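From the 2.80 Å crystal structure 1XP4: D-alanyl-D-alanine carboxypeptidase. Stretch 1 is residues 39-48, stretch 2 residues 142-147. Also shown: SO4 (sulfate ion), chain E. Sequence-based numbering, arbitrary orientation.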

# COMPACT_ATOMS: atom_id res chain seq x y z
N ILE A 39 -0.28 -10.76 -11.06
CA ILE A 39 0.22 -9.45 -10.66
C ILE A 39 1.74 -9.35 -10.72
O ILE A 39 2.33 -8.33 -10.33
CB ILE A 39 -0.22 -9.11 -9.22
CG1 ILE A 39 0.23 -10.21 -8.27
CG2 ILE A 39 -1.74 -8.93 -9.18
CD1 ILE A 39 -0.02 -9.91 -6.82
N ALA A 40 2.37 -10.40 -11.23
CA ALA A 40 3.81 -10.47 -11.36
C ALA A 40 4.49 -9.93 -10.11
O ALA A 40 4.00 -10.16 -9.00
CB ALA A 40 4.26 -9.68 -12.59
N SER A 41 5.60 -9.23 -10.30
CA SER A 41 6.41 -8.66 -9.21
C SER A 41 5.70 -7.79 -8.19
O SER A 41 6.32 -7.40 -7.19
CB SER A 41 7.60 -7.88 -9.78
OG SER A 41 8.66 -8.73 -10.16
N ILE A 42 4.44 -7.45 -8.42
CA ILE A 42 3.73 -6.64 -7.44
C ILE A 42 3.65 -7.51 -6.19
O ILE A 42 3.45 -7.03 -5.08
CB ILE A 42 2.31 -6.26 -7.95
CG1 ILE A 42 2.44 -5.23 -9.08
CG2 ILE A 42 1.47 -5.69 -6.83
CD1 ILE A 42 1.11 -4.78 -9.65
N THR A 43 3.85 -8.81 -6.40
CA THR A 43 3.82 -9.79 -5.33
C THR A 43 4.77 -9.44 -4.18
O THR A 43 4.46 -9.66 -3.00
CB THR A 43 4.21 -11.19 -5.88
OG1 THR A 43 3.22 -11.63 -6.82
CG2 THR A 43 4.33 -12.21 -4.75
N LYS A 44 5.93 -8.90 -4.53
CA LYS A 44 6.94 -8.54 -3.55
C LYS A 44 6.47 -7.58 -2.44
O LYS A 44 7.19 -7.36 -1.47
CB LYS A 44 8.16 -7.98 -4.27
CG LYS A 44 8.81 -8.97 -5.23
CD LYS A 44 10.05 -8.38 -5.88
CE LYS A 44 10.81 -9.42 -6.71
NZ LYS A 44 10.08 -9.83 -7.94
N LEU A 45 5.28 -7.02 -2.58
CA LEU A 45 4.78 -6.12 -1.55
C LEU A 45 4.33 -6.95 -0.36
O LEU A 45 4.62 -6.62 0.80
CB LEU A 45 3.60 -5.30 -2.07
CG LEU A 45 3.91 -4.30 -3.19
CD1 LEU A 45 2.64 -3.53 -3.53
CD2 LEU A 45 5.02 -3.35 -2.75
N ILE A 46 3.63 -8.04 -0.65
CA ILE A 46 3.18 -8.90 0.43
C ILE A 46 4.44 -9.41 1.11
O ILE A 46 4.54 -9.43 2.33
CB ILE A 46 2.35 -10.08 -0.10
CG1 ILE A 46 1.31 -9.58 -1.10
CG2 ILE A 46 1.65 -10.77 1.06
CD1 ILE A 46 0.62 -10.68 -1.88
N THR A 47 5.43 -9.80 0.30
CA THR A 47 6.71 -10.31 0.80
C THR A 47 7.37 -9.33 1.75
O THR A 47 7.72 -9.67 2.88
CB THR A 47 7.69 -10.57 -0.36
OG1 THR A 47 7.18 -11.63 -1.19
CG2 THR A 47 9.05 -10.97 0.18
N VAL A 48 7.53 -8.10 1.27
CA VAL A 48 8.15 -7.03 2.03
C VAL A 48 7.42 -6.71 3.34
O VAL A 48 8.04 -6.21 4.29
CB VAL A 48 8.28 -5.78 1.13
CG1 VAL A 48 8.34 -4.52 1.96
CG2 VAL A 48 9.53 -5.90 0.27
N VAL A 142 1.75 -18.86 -4.74
CA VAL A 142 2.59 -20.03 -4.83
C VAL A 142 4.07 -19.70 -4.61
O VAL A 142 4.87 -20.58 -4.27
CB VAL A 142 2.40 -20.74 -6.18
CG1 VAL A 142 0.99 -21.29 -6.26
CG2 VAL A 142 2.68 -19.77 -7.35
N ASN A 143 4.44 -18.43 -4.82
CA ASN A 143 5.82 -18.01 -4.60
C ASN A 143 5.92 -16.59 -4.07
O ASN A 143 4.93 -15.86 -4.04
CB ASN A 143 6.68 -18.16 -5.86
CG ASN A 143 6.04 -17.58 -7.11
OD1 ASN A 143 5.78 -16.38 -7.18
ND2 ASN A 143 5.80 -18.43 -8.09
N THR A 144 7.11 -16.23 -3.63
CA THR A 144 7.36 -14.92 -3.05
C THR A 144 7.83 -13.87 -4.03
O THR A 144 7.98 -12.71 -3.66
CB THR A 144 8.43 -15.00 -1.97
OG1 THR A 144 9.68 -15.32 -2.59
CG2 THR A 144 8.08 -16.07 -0.98
N THR A 145 8.07 -14.26 -5.27
CA THR A 145 8.58 -13.31 -6.26
C THR A 145 7.58 -12.74 -7.24
O THR A 145 7.56 -11.54 -7.48
CB THR A 145 9.73 -13.94 -7.06
OG1 THR A 145 9.24 -15.10 -7.75
CG2 THR A 145 10.85 -14.38 -6.13
N GLY A 146 6.74 -13.59 -7.81
CA GLY A 146 5.77 -13.11 -8.77
C GLY A 146 6.09 -13.72 -10.12
O GLY A 146 5.34 -13.55 -11.08
N LEU A 147 7.21 -14.42 -10.20
CA LEU A 147 7.61 -15.08 -11.43
C LEU A 147 6.62 -16.22 -11.70
O LEU A 147 5.79 -16.56 -10.86
CB LEU A 147 9.00 -15.71 -11.29
CG LEU A 147 10.24 -14.90 -10.93
CD1 LEU A 147 11.22 -15.82 -10.20
CD2 LEU A 147 10.86 -14.33 -12.18
S SO4 E . 9.54 -5.65 -13.29
O1 SO4 E . 10.88 -5.35 -13.84
O2 SO4 E . 9.40 -5.02 -11.96
O3 SO4 E . 8.49 -5.11 -14.18
O4 SO4 E . 9.39 -7.11 -13.15

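The contact joins a turn leading into a helix, residues 39-48, to an irregular segment, residues 142-147, that lies nearly a hundred residues further along the chain. It is small, burying 291 Å² over both sides, and it depends more on backbone carbonyls than on side chains meeting side chains. The register runs in opposite senses: A40 sits across from G146 (CA to CA 4.2 Å), K44 from T145 (5.7 Å) and T47 from T144 (6.0 Å), so the chains are tightest at the turn and spread apart along the helix.

Two conventional hydrogen bonds cross the gap, and in both a side chain of the first stretch donates to a main-chain oxygen of the second. T47 OG1 gives its proton to T144 O at 2.8 Å, a short bond helped by a CA-to-CB bond that points toward the partner. K44 starts out sideways, but its long chain brings the ammonium group back, and NZ reaches T145 O at 3.1 Å. The same NZ also donates to S41 OG at 2.9 Å, which ties the lysine to its own turn. A segment without regular secondary structure leaves carbonyls unpaired by a helix or sheet, and here two consecutive ones are served by side chains spaced three residues apart.

Where the backbones come closest, CA-H...O contacts take over. A40 CA lies 3.5 Å from G146 O, and G146 CA lies 3.4 Å from A40 O, a reciprocal pair; S41 CA approaches T145 O at 3.6 Å, almost straight at the hydrogen. Such closeness depends on glycine. An ideal CB on G146 would point toward the first stretch and fall 2.3 Å from A40 O and 2.8 Å from S41 N. Its phi of 115° independently calls for glycine, since a CB would also jam against the preceding carbonyl oxygen.

The packing around these bonds is modest. T43 points toward the second stretch, its CG2 resting 3.8 Å from N143 O and its CB 3.7 Å from T145 O, while OG1 donates to A40 O at 2.7 Å, bracing the turn that faces G146.

The second stretch is braced internally as well. N143 OD1 accepts from G146 N at 3.0 Å, and L147 N donates to T145 OG1 at 3.3 Å. The rule to read here is that each partner holds its own shape with local side-chain bonds, glycine permits the close approach, and donors from the helix side satisfy carbonyls of the loop that no helix or sheet pairs.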